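Local coordinates for protein arsenate reductase (arsC) (Archaeoglobus fulgidus, PDB 1Y1L) that probably reduces arsenate to arsenite for arsenic detoxification, using a fold of the low molecular weight phosphotyrosine phosphatase family, at residues Glu30-Lys36 and Arg60-Val65; Lys36-Val40 and Ala55-Pro59; Leu67-Ile73 and Leu85-Lys89; Thr92-Ile96 and Arg117-Leu121. All blocks are in the same frame, centred on the assembly; numbering follows the deposited sequence.

Contact 1. Residues Glu30-Lys36 and Arg60-Val65; sequences ESAGVEK and RTVDEV. With CD (cadmium ion), chain K.
Glu30 reaches across to Arg60, and the two side chains meet at about a right angle. Glu30 OE2 and Arg60 NH1 form a salt bridge of 3.0 Å. The carboxylate and guanidinium planes are turned 50° apart, with OE1 over one face of the guanidinium, so this is no flat, two-bond pairing. Lys1 shares OE2 as a second cation.

At Ser31 the backbone takes over. Its O accepts from Arg60 NE at 2.9 Å, with an N-H...O angle of 159°. The oxygen lies close to the guanidinium plane. The Arg60 chain is extended from CG to NE, which carries its head along the strand to both partners. The Ser31 hydroxyl itself bonds to Glu17.

Ala32 gives the apolar part of the contact: its CB packs on Val62 CB at 3.7 Å. Gly33 then makes a single beta bridge with Thr61. Gly33 N donates to Arg60 O at 3.1 Å, and Gly33 O accepts from Val62 N.

Beyond the strand, Val34 turns away. Glu35 has CG anti to the backbone N (chi1 -165°) and holds a cadmium ion with both oxygens, OE1 and OE2 each 2.3 Å from the metal. His8 of a second subunit binds the same ion. Lys36 only skirts Thr61.

Strand 29-33 is the last strand on this side of the chain's four-stranded parallel sheet. Strand 2-6 bonds one of its edges, and loop 60-65 lies along the other, an edge-strand arrangement within the low molecular weight phosphatase fold.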
loop_
_atom_site.group_PDB
_atom_site.type_symbol
_atom_site.label_atom_id
_atom_site.label_comp_id
_atom_site.label_asym_id
_atom_site.label_seq_id
_atom_site.Cartn_x
_atom_site.Cartn_y
_atom_site.Cartn_z
ATOM N N GLU A 30 -10.038 -19.463 7.729
ATOM C CA GLU A 30 -8.785 -20.159 7.521
ATOM C C GLU A 30 -7.712 -19.153 7.918
ATOM O O GLU A 30 -8.015 -17.979 8.177
ATOM C CB GLU A 30 -8.610 -20.567 6.056
ATOM C CG GLU A 30 -9.540 -21.662 5.578
ATOM C CD GLU A 30 -9.003 -22.378 4.346
ATOM O OE1 GLU A 30 -8.375 -23.448 4.495
ATOM O OE2 GLU A 30 -9.188 -21.866 3.223
ATOM N N SER A 31 -6.465 -19.606 7.967
ATOM C CA SER A 31 -5.363 -18.731 8.329
ATOM C C SER A 31 -4.130 -19.024 7.488
ATOM O O SER A 31 -4.024 -20.101 6.898
ATOM C CB SER A 31 -5.040 -18.871 9.829
ATOM O OG SER A 31 -4.850 -20.226 10.230
ATOM N N ALA A 32 -3.247 -18.035 7.357
ATOM C CA ALA A 32 -2.001 -18.210 6.606
ATOM C C ALA A 32 -0.937 -17.239 7.110
ATOM O O ALA A 32 -1.258 -16.271 7.810
ATOM C CB ALA A 32 -2.234 -18.003 5.135
ATOM N N GLY A 33 0.317 -17.483 6.739
ATOM C CA GLY A 33 1.387 -16.608 7.175
ATOM C C GLY A 33 2.354 -16.190 6.086
ATOM O O GLY A 33 2.453 -16.814 5.034
ATOM N N VAL A 34 3.066 -15.104 6.336
ATOM C CA VAL A 34 4.035 -14.591 5.394
ATOM C C VAL A 34 5.299 -15.465 5.340
ATOM O O VAL A 34 5.903 -15.643 4.284
ATOM C CB VAL A 34 4.387 -13.148 5.769
ATOM C CG1 VAL A 34 5.444 -12.591 4.851
ATOM C CG2 VAL A 34 3.148 -12.291 5.705
ATOM N N GLU A 35 5.684 -16.040 6.472
ATOM C CA GLU A 35 6.883 -16.870 6.523
ATOM C C GLU A 35 6.682 -18.214 7.224
ATOM O O GLU A 35 5.878 -18.331 8.153
ATOM C CB GLU A 35 7.988 -16.096 7.215
ATOM C CG GLU A 35 9.365 -16.746 6.968
ATOM C CD GLU A 35 10.256 -16.358 8.127
ATOM O OE1 GLU A 35 10.034 -15.276 8.720
ATOM O OE2 GLU A 35 11.163 -17.155 8.461
ATOM N N LYS A 36 7.485 -19.199 6.827
ATOM C CA LYS A 36 7.396 -20.559 7.366
ATOM C C LYS A 36 7.585 -20.727 8.867
ATOM O O LYS A 36 8.393 -20.047 9.493
ATOM C CB LYS A 36 8.390 -21.471 6.656
ATOM C CG LYS A 36 9.837 -21.299 7.124
ATOM C CD LYS A 36 10.330 -22.533 7.879
ATOM C CE LYS A 36 11.812 -22.427 8.206
ATOM N NZ LYS A 36 12.356 -23.701 8.756
ATOM N N ARG A 60 0.309 -22.822 7.966
ATOM C CA ARG A 60 0.365 -22.858 6.509
ATOM C C ARG A 60 0.717 -21.482 5.954
ATOM O O ARG A 60 0.032 -20.489 6.212
ATOM C CB ARG A 60 -0.940 -23.402 5.889
ATOM C CG ARG A 60 -2.127 -22.445 5.828
ATOM C CD ARG A 60 -3.253 -23.009 4.948
ATOM N NE ARG A 60 -4.369 -22.071 4.781
ATOM C CZ ARG A 60 -5.379 -22.225 3.924
ATOM N NH1 ARG A 60 -6.334 -21.305 3.860
ATOM N NH2 ARG A 60 -5.438 -23.282 3.120
ATOM N N THR A 61 1.831 -21.415 5.240
ATOM C CA THR A 61 2.254 -20.154 4.657
ATOM C C THR A 61 1.205 -19.684 3.641
ATOM O O THR A 61 0.502 -20.491 3.022
ATOM C CB THR A 61 3.631 -20.286 3.982
ATOM O OG1 THR A 61 4.548 -20.918 4.886
ATOM C CG2 THR A 61 4.172 -18.910 3.611
ATOM N N VAL A 62 1.090 -18.372 3.494
ATOM C CA VAL A 62 0.133 -17.765 2.585
ATOM C C VAL A 62 0.487 -18.080 1.124
ATOM O O VAL A 62 -0.315 -17.869 0.215
ATOM C CB VAL A 62 0.061 -16.233 2.844
ATOM C CG1 VAL A 62 1.307 -15.538 2.322
ATOM C CG2 VAL A 62 -1.208 -15.646 2.263
ATOM N N ASP A 63 1.683 -18.612 0.916
ATOM C CA ASP A 63 2.159 -18.969 -0.414
ATOM C C ASP A 63 1.462 -20.238 -0.908
ATOM O O ASP A 63 1.215 -20.398 -2.102
ATOM C CB ASP A 63 3.672 -19.187 -0.352
ATOM C CG ASP A 63 4.326 -19.144 -1.711
ATOM O OD1 ASP A 63 5.184 -20.014 -1.983
ATOM O OD2 ASP A 63 3.999 -18.229 -2.498
ATOM N N GLU A 64 1.206 -21.156 0.021
ATOM C CA GLU A 64 0.539 -22.426 -0.267
ATOM C C GLU A 64 -0.976 -22.200 -0.373
ATOM O O GLU A 64 -1.748 -23.160 -0.397
ATOM C CB GLU A 64 0.828 -23.440 0.866
ATOM C CG GLU A 64 2.329 -23.733 1.156
ATOM C CD GLU A 64 2.574 -24.668 2.367
ATOM O OE1 GLU A 64 3.178 -24.220 3.366
ATOM O OE2 GLU A 64 2.188 -25.855 2.321
ATOM N N VAL A 65 -1.390 -20.937 -0.471
ATOM C CA VAL A 65 -2.811 -20.587 -0.524
ATOM C C VAL A 65 -3.203 -19.550 -1.581
ATOM O O VAL A 65 -2.673 -18.439 -1.599
ATOM C CB VAL A 65 -3.284 -20.042 0.854
ATOM C CG1 VAL A 65 -4.773 -19.717 0.832
ATOM C CG2 VAL A 65 -2.965 -21.038 1.953
HETATM CD CD CD K . 12.307 -15.295 9.131
#

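Contact 2. Residues Lys36-Val40 and Ala55-Pro59; sequences KAERV and AKEKP
Val40 points into the 55-59 loop, where its main partners are Ala55, the Lys56 carbonyl and Pro59. From Val40 CB, 3.9 Å from Lys56 O, the side chain forks. Val40 CG1 lies anti to the backbone N (chi1 162°) and touches Ala55 CB at 4.1 Å. Val40 CG2 takes the other direction, 3.5 Å from Pro59 CD and equally near Lys56 O. The valine is thus wedged between the start and the end of the loop, with a backbone carbonyl in the middle.

Pro59, at the end of segment 55-59, faces Val40, and the two side chains cross at a slant. The proline ring also runs along the backbone of the partner loop. Pro59 CD lies near Glu38 O, and Pro59 CG is 3.7 Å from Arg39 O. Pro59 CB packs on Ala37 CB at 4.0 Å. No hydrogen bond joins the two segments, so the contact rests on shape and apolar packing.

The charged side chains stay out of it. Lys36 NZ bonds Glu38 OE1 within its own segment, 3.1 Å away and coming from above the carboxylate plane.

The two segments are surface loops that precede and follow helix 42-49. Ala37 touches Thr10 and Pro59 touches Asn9. Both lie in the loop between strand 2-6 and helix 12-21, whose sequence fits the CX5R phosphate-binding P-loop of this family. The arrangement is a pair of connecting loops packed beside the probable P-loop.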
loop_
_atom_site.group_PDB
_atom_site.type_symbol
_atom_site.label_atom_id
_atom_site.label_comp_id
_atom_site.label_asym_id
_atom_site.label_seq_id
_atom_site.Cartn_x
_atom_site.Cartn_y
_atom_site.Cartn_z
ATOM N N LYS A 36 7.485 -19.199 6.827
ATOM C CA LYS A 36 7.396 -20.559 7.366
ATOM C C LYS A 36 7.585 -20.727 8.867
ATOM O O LYS A 36 8.393 -20.047 9.493
ATOM C CB LYS A 36 8.390 -21.471 6.656
ATOM C CG LYS A 36 9.837 -21.299 7.124
ATOM C CD LYS A 36 10.330 -22.533 7.879
ATOM C CE LYS A 36 11.812 -22.427 8.206
ATOM N NZ LYS A 36 12.356 -23.701 8.756
ATOM N N ALA A 37 6.910 -21.735 9.399
ATOM C CA ALA A 37 6.968 -22.070 10.810
ATOM C C ALA A 37 6.651 -23.554 10.922
ATOM O O ALA A 37 5.751 -24.061 10.240
ATOM C CB ALA A 37 5.961 -21.257 11.595
ATOM N N GLU A 38 7.388 -24.247 11.787
ATOM C CA GLU A 38 7.219 -25.687 11.974
ATOM C C GLU A 38 6.026 -26.083 12.846
ATOM O O GLU A 38 5.249 -26.972 12.481
ATOM C CB GLU A 38 8.493 -26.291 12.590
ATOM C CG GLU A 38 9.804 -25.519 12.326
ATOM C CD GLU A 38 10.443 -25.815 10.967
ATOM O OE1 GLU A 38 9.977 -25.271 9.942
ATOM O OE2 GLU A 38 11.438 -26.573 10.932
ATOM N N ARG A 39 5.889 -25.420 13.995
ATOM C CA ARG A 39 4.829 -25.738 14.957
ATOM C C ARG A 39 3.865 -24.631 15.358
ATOM O O ARG A 39 4.224 -23.459 15.381
ATOM C CB ARG A 39 5.463 -26.301 16.244
ATOM C CG ARG A 39 6.633 -25.466 16.860
ATOM C CD ARG A 39 6.228 -24.032 17.283
ATOM N NE ARG A 39 7.192 -23.362 18.166
ATOM C CZ ARG A 39 7.251 -22.042 18.361
ATOM N NH1 ARG A 39 8.151 -21.532 19.194
ATOM N NH2 ARG A 39 6.440 -21.226 17.700
ATOM N N VAL A 40 2.639 -25.013 15.693
ATOM C CA VAL A 40 1.667 -24.036 16.164
ATOM C C VAL A 40 1.984 -23.892 17.645
ATOM O O VAL A 40 2.318 -24.875 18.314
ATOM C CB VAL A 40 0.211 -24.501 15.951
ATOM C CG1 VAL A 40 -0.742 -23.699 16.815
ATOM C CG2 VAL A 40 -0.169 -24.301 14.506
ATOM N N ALA A 55 -6.612 -25.975 17.793
ATOM C CA ALA A 55 -5.923 -25.049 16.901
ATOM C C ALA A 55 -5.616 -25.784 15.598
ATOM O O ALA A 55 -5.854 -26.993 15.488
ATOM C CB ALA A 55 -4.632 -24.564 17.542
ATOM N N LYS A 56 -5.116 -25.052 14.607
ATOM C CA LYS A 56 -4.755 -25.650 13.325
ATOM C C LYS A 56 -3.646 -26.680 13.576
ATOM O O LYS A 56 -2.825 -26.517 14.480
ATOM C CB LYS A 56 -4.290 -24.562 12.344
ATOM C CG LYS A 56 -3.812 -25.077 10.984
ATOM C CD LYS A 56 -3.842 -23.975 9.916
ATOM C CE LYS A 56 -3.289 -24.464 8.569
ATOM N NZ LYS A 56 -3.894 -25.735 8.033
ATOM N N GLU A 57 -3.639 -27.746 12.786
ATOM C CA GLU A 57 -2.656 -28.815 12.935
ATOM C C GLU A 57 -1.240 -28.324 12.694
ATOM O O GLU A 57 -0.324 -28.680 13.433
ATOM C CB GLU A 57 -2.944 -29.971 11.964
ATOM C CG GLU A 57 -4.417 -30.325 11.788
ATOM C CD GLU A 57 -5.189 -29.293 10.954
ATOM O OE1 GLU A 57 -4.692 -28.891 9.877
ATOM O OE2 GLU A 57 -6.293 -28.878 11.377
ATOM N N LYS A 58 -1.058 -27.527 11.648
ATOM C CA LYS A 58 0.265 -27.014 11.305
ATOM C C LYS A 58 0.154 -25.689 10.566
ATOM O O LYS A 58 -0.755 -25.495 9.765
ATOM C CB LYS A 58 1.008 -28.042 10.443
ATOM C CG LYS A 58 0.258 -28.429 9.179
ATOM C CD LYS A 58 0.840 -29.656 8.499
ATOM C CE LYS A 58 0.148 -30.938 8.954
ATOM N NZ LYS A 58 0.397 -31.274 10.378
ATOM N N PRO A 59 1.065 -24.744 10.852
ATOM C CA PRO A 59 1.058 -23.429 10.201
ATOM C C PRO A 59 1.157 -23.549 8.682
ATOM O O PRO A 59 1.949 -24.338 8.166
ATOM C CB PRO A 59 2.315 -22.773 10.778
ATOM C CG PRO A 59 2.404 -23.350 12.137
ATOM C CD PRO A 59 2.136 -24.810 11.863
#

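Contact 3. Residues Leu67-Ile73 and Leu85-Lys89; sequences LDDFDLI and LPTDK. With CD (cadmium ion), chain F.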
loop_
_atom_site.group_PDB
_atom_site.type_symbol
_atom_site.label_atom_id
_atom_site.label_comp_id
_atom_site.label_asym_id
_atom_site.label_seq_id
_atom_site.Cartn_x
_atom_site.Cartn_y
_atom_site.Cartn_z
ATOM N N LEU A 67 -5.276 -16.836 -2.524
ATOM C CA LEU A 67 -6.079 -15.777 -1.926
ATOM C C LEU A 67 -7.462 -15.484 -2.477
ATOM O O LEU A 67 -8.391 -15.242 -1.711
ATOM C CB LEU A 67 -5.276 -14.482 -1.899
ATOM C CG LEU A 67 -4.091 -14.485 -0.936
ATOM C CD1 LEU A 67 -3.240 -13.236 -1.138
ATOM C CD2 LEU A 67 -4.608 -14.559 0.491
ATOM N N ASP A 68 -7.601 -15.466 -3.795
ATOM C CA ASP A 68 -8.892 -15.157 -4.400
ATOM C C ASP A 68 -10.067 -16.004 -3.887
ATOM O O ASP A 68 -11.229 -15.623 -4.049
ATOM C CB ASP A 68 -8.777 -15.213 -5.925
ATOM C CG ASP A 68 -7.799 -14.174 -6.478
ATOM O OD1 ASP A 68 -7.022 -14.519 -7.397
ATOM O OD2 ASP A 68 -7.805 -13.016 -5.994
ATOM N N ASP A 69 -9.757 -17.140 -3.267
ATOM C CA ASP A 69 -10.773 -18.031 -2.715
ATOM C C ASP A 69 -11.571 -17.360 -1.600
ATOM O O ASP A 69 -12.740 -17.678 -1.389
ATOM C CB ASP A 69 -10.121 -19.300 -2.144
ATOM C CG ASP A 69 -9.550 -20.220 -3.220
ATOM O OD1 ASP A 69 -9.891 -20.060 -4.414
ATOM O OD2 ASP A 69 -8.764 -21.126 -2.861
ATOM N N PHE A 70 -10.921 -16.450 -0.881
ATOM C CA PHE A 70 -11.526 -15.747 0.249
ATOM C C PHE A 70 -12.318 -14.488 -0.125
ATOM O O PHE A 70 -12.197 -13.988 -1.234
ATOM C CB PHE A 70 -10.431 -15.444 1.280
ATOM C CG PHE A 70 -9.627 -16.655 1.667
ATOM C CD1 PHE A 70 -8.533 -17.040 0.909
ATOM C CD2 PHE A 70 -10.015 -17.461 2.736
ATOM C CE1 PHE A 70 -7.840 -18.212 1.198
ATOM C CE2 PHE A 70 -9.324 -18.636 3.032
ATOM C CZ PHE A 70 -8.236 -19.014 2.259
ATOM N N ASP A 71 -13.135 -13.980 0.791
ATOM C CA ASP A 71 -13.936 -12.802 0.506
ATOM C C ASP A 71 -13.689 -11.643 1.433
ATOM O O ASP A 71 -14.363 -10.609 1.352
ATOM C CB ASP A 71 -15.402 -13.170 0.515
ATOM C CG ASP A 71 -15.692 -14.283 -0.422
ATOM O OD1 ASP A 71 -15.649 -15.445 0.028
ATOM O OD2 ASP A 71 -15.897 -14.001 -1.618
ATOM N N LEU A 72 -12.745 -11.838 2.341
ATOM C CA LEU A 72 -12.331 -10.818 3.308
ATOM C C LEU A 72 -11.096 -11.351 3.975
ATOM O O LEU A 72 -11.173 -12.315 4.715
ATOM C CB LEU A 72 -13.416 -10.553 4.362
ATOM C CG LEU A 72 -13.205 -9.540 5.498
ATOM C CD1 LEU A 72 -12.932 -10.252 6.789
ATOM C CD2 LEU A 72 -12.115 -8.555 5.176
ATOM N N ILE A 73 -9.944 -10.800 3.627
ATOM C CA ILE A 73 -8.715 -11.250 4.250
ATOM C C ILE A 73 -8.285 -10.217 5.283
ATOM O O ILE A 73 -7.951 -9.090 4.944
ATOM C CB ILE A 73 -7.610 -11.585 3.196
ATOM C CG1 ILE A 73 -6.258 -11.854 3.868
ATOM C CG2 ILE A 73 -7.529 -10.515 2.138
ATOM C CD1 ILE A 73 -5.397 -10.621 4.096
ATOM N N LEU A 85 -0.892 -7.864 0.883
ATOM C CA LEU A 85 -0.949 -9.075 0.076
ATOM C C LEU A 85 -1.324 -8.749 -1.354
ATOM O O LEU A 85 -1.914 -7.704 -1.618
ATOM C CB LEU A 85 -1.930 -10.089 0.666
ATOM C CG LEU A 85 -1.554 -10.663 2.030
ATOM C CD1 LEU A 85 -1.997 -9.719 3.148
ATOM C CD2 LEU A 85 -2.228 -12.005 2.192
ATOM N N PRO A 86 -0.968 -9.640 -2.295
ATOM C CA PRO A 86 -1.230 -9.518 -3.736
ATOM C C PRO A 86 -2.700 -9.731 -4.141
ATOM O O PRO A 86 -3.021 -10.682 -4.864
ATOM C CB PRO A 86 -0.327 -10.601 -4.323
ATOM C CG PRO A 86 -0.384 -11.666 -3.280
ATOM C CD PRO A 86 -0.214 -10.874 -2.010
ATOM N N THR A 87 -3.573 -8.820 -3.720
ATOM C CA THR A 87 -4.975 -8.949 -4.043
ATOM C C THR A 87 -5.737 -7.623 -4.034
ATOM O O THR A 87 -5.607 -6.846 -3.086
ATOM C CB THR A 87 -5.641 -9.955 -3.076
ATOM O OG1 THR A 87 -6.938 -10.315 -3.566
ATOM C CG2 THR A 87 -5.775 -9.374 -1.677
ATOM N N ASP A 88 -6.454 -7.328 -5.132
ATOM C CA ASP A 88 -7.279 -6.106 -5.242
ATOM C C ASP A 88 -8.578 -6.425 -4.428
ATOM O O ASP A 88 -9.546 -5.673 -4.462
ATOM C CB ASP A 88 -7.587 -5.760 -6.705
ATOM C CG ASP A 88 -6.348 -5.154 -7.370
ATOM O OD1 ASP A 88 -5.650 -5.846 -8.144
ATOM O OD2 ASP A 88 -5.986 -3.974 -7.165
ATOM N N LYS A 89 -8.581 -7.563 -3.720
ATOM C CA LYS A 89 -9.691 -8.009 -2.852
ATOM C C LYS A 89 -9.793 -7.178 -1.564
ATOM O O LYS A 89 -8.934 -6.336 -1.279
ATOM C CB LYS A 89 -9.475 -9.464 -2.430
ATOM C CG LYS A 89 -10.064 -10.503 -3.362
ATOM C CD LYS A 89 -11.586 -10.578 -3.244
ATOM C CE LYS A 89 -12.159 -11.761 -4.025
ATOM N NZ LYS A 89 -13.600 -11.979 -3.721
HETATM CD CD CD F . -5.354 -4.027 -9.484
#
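Lys89 bends once, at chi2 (-74°), to reach across, yet it ends in only a loose ionic contact. Beyond the bend its chain runs straight. This brings Lys89 NZ to 3.7 Å from Asp71 OD2, a long salt bridge. The two side chains lie side by side and point the same way. Lys89 CE passes 3.6 Å from Phe70 O.

The apolar half lies deeper. Leu85 crosses Leu67 at about a right angle, with Leu85 CD2 3.7 Å from Leu67 CD1. Leu85 CD1, the other branch, meets Ile73 CD1 at 3.6 Å. Pro86 is the centre of an inverse gamma turn. Pro86 CG lies 3.9 Å from Leu67 CD1.

Segment 67-73 leads from a short 3-10 turn into the start of strand 73-77, a central strand of the parallel sheet. Segment 85-89 belongs to the loop that leads on to strand 91-95. Leu67 and Phe70 also pack on Leu3 of the neighbouring strand.

Asp88 turns off from the interface to a cadmium ion, bound through OD1 at 2.3 Å and OD2 at 2.4 Å. His95 of a third subunit binds that ion too.

Contact 4. Residues Thr92-Ile96 and Arg117-Leu121; sequences TRWHI and RVKKL. With CD (cadmium ion), chain H.
The guanidinium of Arg117 lies nearly flat over one face of the Trp94 indole, its plane 25° from that of the ring. Their centres are 4.2 Å apart. Arg117 NE stands 3.6 Å above the Trp94 ring plane, shifted toward the rim. Arg117 CZ makes an off-centre cation-pi contact with the five-membered ring, while Trp94 CB sits over the centre of the guanidinium. The same arginine also covers the six-membered ring: Arg117 CB lies 4.0 Å from that centroid of Trp94, almost straight above, as a CH-pi contact.

The indole edge faces other residues of the helix. Leu121 CD2 is 3.6 Å from Trp94 CZ2, and Val118 CG2 is 4.2 Å from Trp94 CH2. One tryptophan therefore meets three helix residues, by face and by edge.

Arg117 can lie along the ring because its chain bends at chi3 (92°). This carries its head back over the strand, where Arg117 NH2 is 3.4 Å from His95 O. Ile96 CG1 borders the same nitrogen.

His95 points the other way. Its NE2 binds a cadmium ion at 2.4 Å, together with Asp88 of a third subunit, and its ND1 bonds to Glu78 O.

Strand 92-95 and helix segment 117-121 run roughly antiparallel, at 154°, with their axes 12.2 Å apart at closest approach. Strand 91-95 ends the sheet within the chain, and helix 106-121 packs against it through Trp94. This is helix-on-sheet packing of an alpha/beta fold built on a parallel sheet.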
loop_
_atom_site.group_PDB
_atom_site.type_symbol
_atom_site.label_atom_id
_atom_site.label_comp_id
_atom_site.label_asym_id
_atom_site.label_seq_id
_atom_site.Cartn_x
_atom_site.Cartn_y
_atom_site.Cartn_z
ATOM N N THR A 92 -8.546 -6.042 5.765
ATOM C CA THR A 92 -8.461 -5.121 6.900
ATOM C C THR A 92 -7.123 -5.302 7.627
ATOM O O THR A 92 -6.308 -6.160 7.259
ATOM C CB THR A 92 -9.585 -5.362 7.925
ATOM O OG1 THR A 92 -10.807 -5.684 7.253
ATOM C CG2 THR A 92 -9.819 -4.115 8.748
ATOM N N ARG A 93 -6.901 -4.504 8.668
ATOM C CA ARG A 93 -5.666 -4.575 9.440
ATOM C C ARG A 93 -5.921 -4.487 10.936
ATOM O O ARG A 93 -6.545 -3.539 11.410
ATOM C CB ARG A 93 -4.734 -3.449 9.015
ATOM C CG ARG A 93 -4.339 -3.518 7.552
ATOM C CD ARG A 93 -3.504 -2.325 7.148
ATOM N NE ARG A 93 -3.040 -2.415 5.765
ATOM C CZ ARG A 93 -2.909 -1.370 4.947
ATOM N NH1 ARG A 93 -2.476 -1.558 3.704
ATOM N NH2 ARG A 93 -3.219 -0.140 5.360
ATOM N N TRP A 94 -5.464 -5.491 11.677
ATOM C CA TRP A 94 -5.645 -5.491 13.120
ATOM C C TRP A 94 -4.301 -5.387 13.789
ATOM O O TRP A 94 -3.459 -6.261 13.621
ATOM C CB TRP A 94 -6.304 -6.778 13.589
ATOM C CG TRP A 94 -7.710 -6.922 13.176
ATOM C CD1 TRP A 94 -8.453 -6.035 12.462
ATOM C CD2 TRP A 94 -8.552 -8.054 13.418
ATOM N NE1 TRP A 94 -9.701 -6.548 12.232
ATOM C CE2 TRP A 94 -9.788 -7.789 12.805
ATOM C CE3 TRP A 94 -8.375 -9.269 14.090
ATOM C CZ2 TRP A 94 -10.841 -8.691 12.836
ATOM C CZ3 TRP A 94 -9.416 -10.164 14.122
ATOM C CH2 TRP A 94 -10.636 -9.872 13.498
ATOM N N HIS A 95 -4.086 -4.312 14.529
ATOM C CA HIS A 95 -2.828 -4.155 15.240
ATOM C C HIS A 95 -2.964 -4.897 16.572
ATOM O O HIS A 95 -3.654 -4.447 17.490
ATOM C CB HIS A 95 -2.526 -2.674 15.436
ATOM C CG HIS A 95 -2.430 -1.910 14.150
ATOM N ND1 HIS A 95 -1.398 -2.088 13.251
ATOM C CD2 HIS A 95 -3.237 -0.966 13.611
ATOM C CE1 HIS A 95 -1.570 -1.283 12.218
ATOM N NE2 HIS A 95 -2.679 -0.591 12.412
ATOM N N ILE A 96 -2.357 -6.076 16.635
ATOM C CA ILE A 96 -2.421 -6.917 17.817
ATOM C C ILE A 96 -1.038 -7.296 18.337
ATOM O O ILE A 96 -0.179 -7.787 17.594
ATOM C CB ILE A 96 -3.218 -8.198 17.519
ATOM C CG1 ILE A 96 -4.640 -7.832 17.082
ATOM C CG2 ILE A 96 -3.254 -9.094 18.738
ATOM C CD1 ILE A 96 -5.489 -9.009 16.675
ATOM N N ARG A 117 -12.564 -8.641 18.945
ATOM C CA ARG A 117 -12.545 -8.221 17.558
ATOM C C ARG A 117 -13.272 -9.194 16.653
ATOM O O ARG A 117 -13.966 -8.769 15.734
ATOM C CB ARG A 117 -11.107 -7.980 17.077
ATOM C CG ARG A 117 -10.434 -6.814 17.802
ATOM C CD ARG A 117 -9.013 -6.538 17.345
ATOM N NE ARG A 117 -8.951 -5.555 16.262
ATOM C CZ ARG A 117 -7.992 -4.639 16.132
ATOM N NH1 ARG A 117 -8.021 -3.796 15.110
ATOM N NH2 ARG A 117 -7.007 -4.553 17.022
ATOM N N VAL A 118 -13.101 -10.492 16.879
ATOM C CA VAL A 118 -13.783 -11.478 16.051
ATOM C C VAL A 118 -15.284 -11.377 16.287
ATOM O O VAL A 118 -16.063 -11.372 15.345
ATOM C CB VAL A 118 -13.293 -12.915 16.330
ATOM C CG1 VAL A 118 -14.177 -13.919 15.620
ATOM C CG2 VAL A 118 -11.863 -13.083 15.838
ATOM N N LYS A 119 -15.673 -11.292 17.553
ATOM C CA LYS A 119 -17.072 -11.172 17.956
ATOM C C LYS A 119 -17.710 -10.006 17.217
ATOM O O LYS A 119 -18.775 -10.146 16.617
ATOM C CB LYS A 119 -17.137 -10.941 19.469
ATOM C CG LYS A 119 -18.511 -10.721 20.066
ATOM C CD LYS A 119 -18.409 -10.753 21.582
ATOM C CE LYS A 119 -19.719 -10.392 22.250
ATOM N NZ LYS A 119 -20.092 -8.962 22.012
ATOM N N LYS A 120 -17.051 -8.857 17.286
ATOM C CA LYS A 120 -17.512 -7.649 16.624
ATOM C C LYS A 120 -17.577 -7.872 15.097
ATOM O O LYS A 120 -18.598 -7.587 14.459
ATOM C CB LYS A 120 -16.557 -6.506 16.976
ATOM C CG LYS A 120 -16.963 -5.153 16.448
ATOM C CD LYS A 120 -15.876 -4.112 16.698
ATOM C CE LYS A 120 -16.155 -2.828 15.913
ATOM N NZ LYS A 120 -15.077 -1.812 16.069
ATOM N N LEU A 121 -16.492 -8.403 14.530
ATOM C CA LEU A 121 -16.391 -8.680 13.094
ATOM C C LEU A 121 -17.459 -9.631 12.590
ATOM O O LEU A 121 -17.881 -9.530 11.445
ATOM C CB LEU A 121 -15.015 -9.268 12.745
ATOM C CG LEU A 121 -14.806 -9.770 11.307
ATOM C CD1 LEU A 121 -14.968 -8.619 10.319
ATOM C CD2 LEU A 121 -13.444 -10.420 11.150
HETATM CD CD CD H . -1.800 0.940 10.801
#

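Contacts 1, 3 and 4 are partly buried; contact 2 lies at the surface. Contacts 1 and 4 hold the two outermost strands of the sheet, on opposite sides of the chain's centre. Contact 1 uses backbone hydrogen bonds and a salt bridge to a loop; contact 4 uses a stacked cation and apolar packing to a helix. Contact 2 shares Lys36 with contact 1, but no hydrogen bond crosses it. Contact 3 has leucines inside, a loose ionic pair outside. It meets contact 1 through Phe70 on Glu30, Arg60 and Val65, and through Leu85 on Val62, and contact 4 where strands 73-77 and 91-95 adjoin. Contacts 3 and 4 reach the third subunit through cadmium, contact 1 the second.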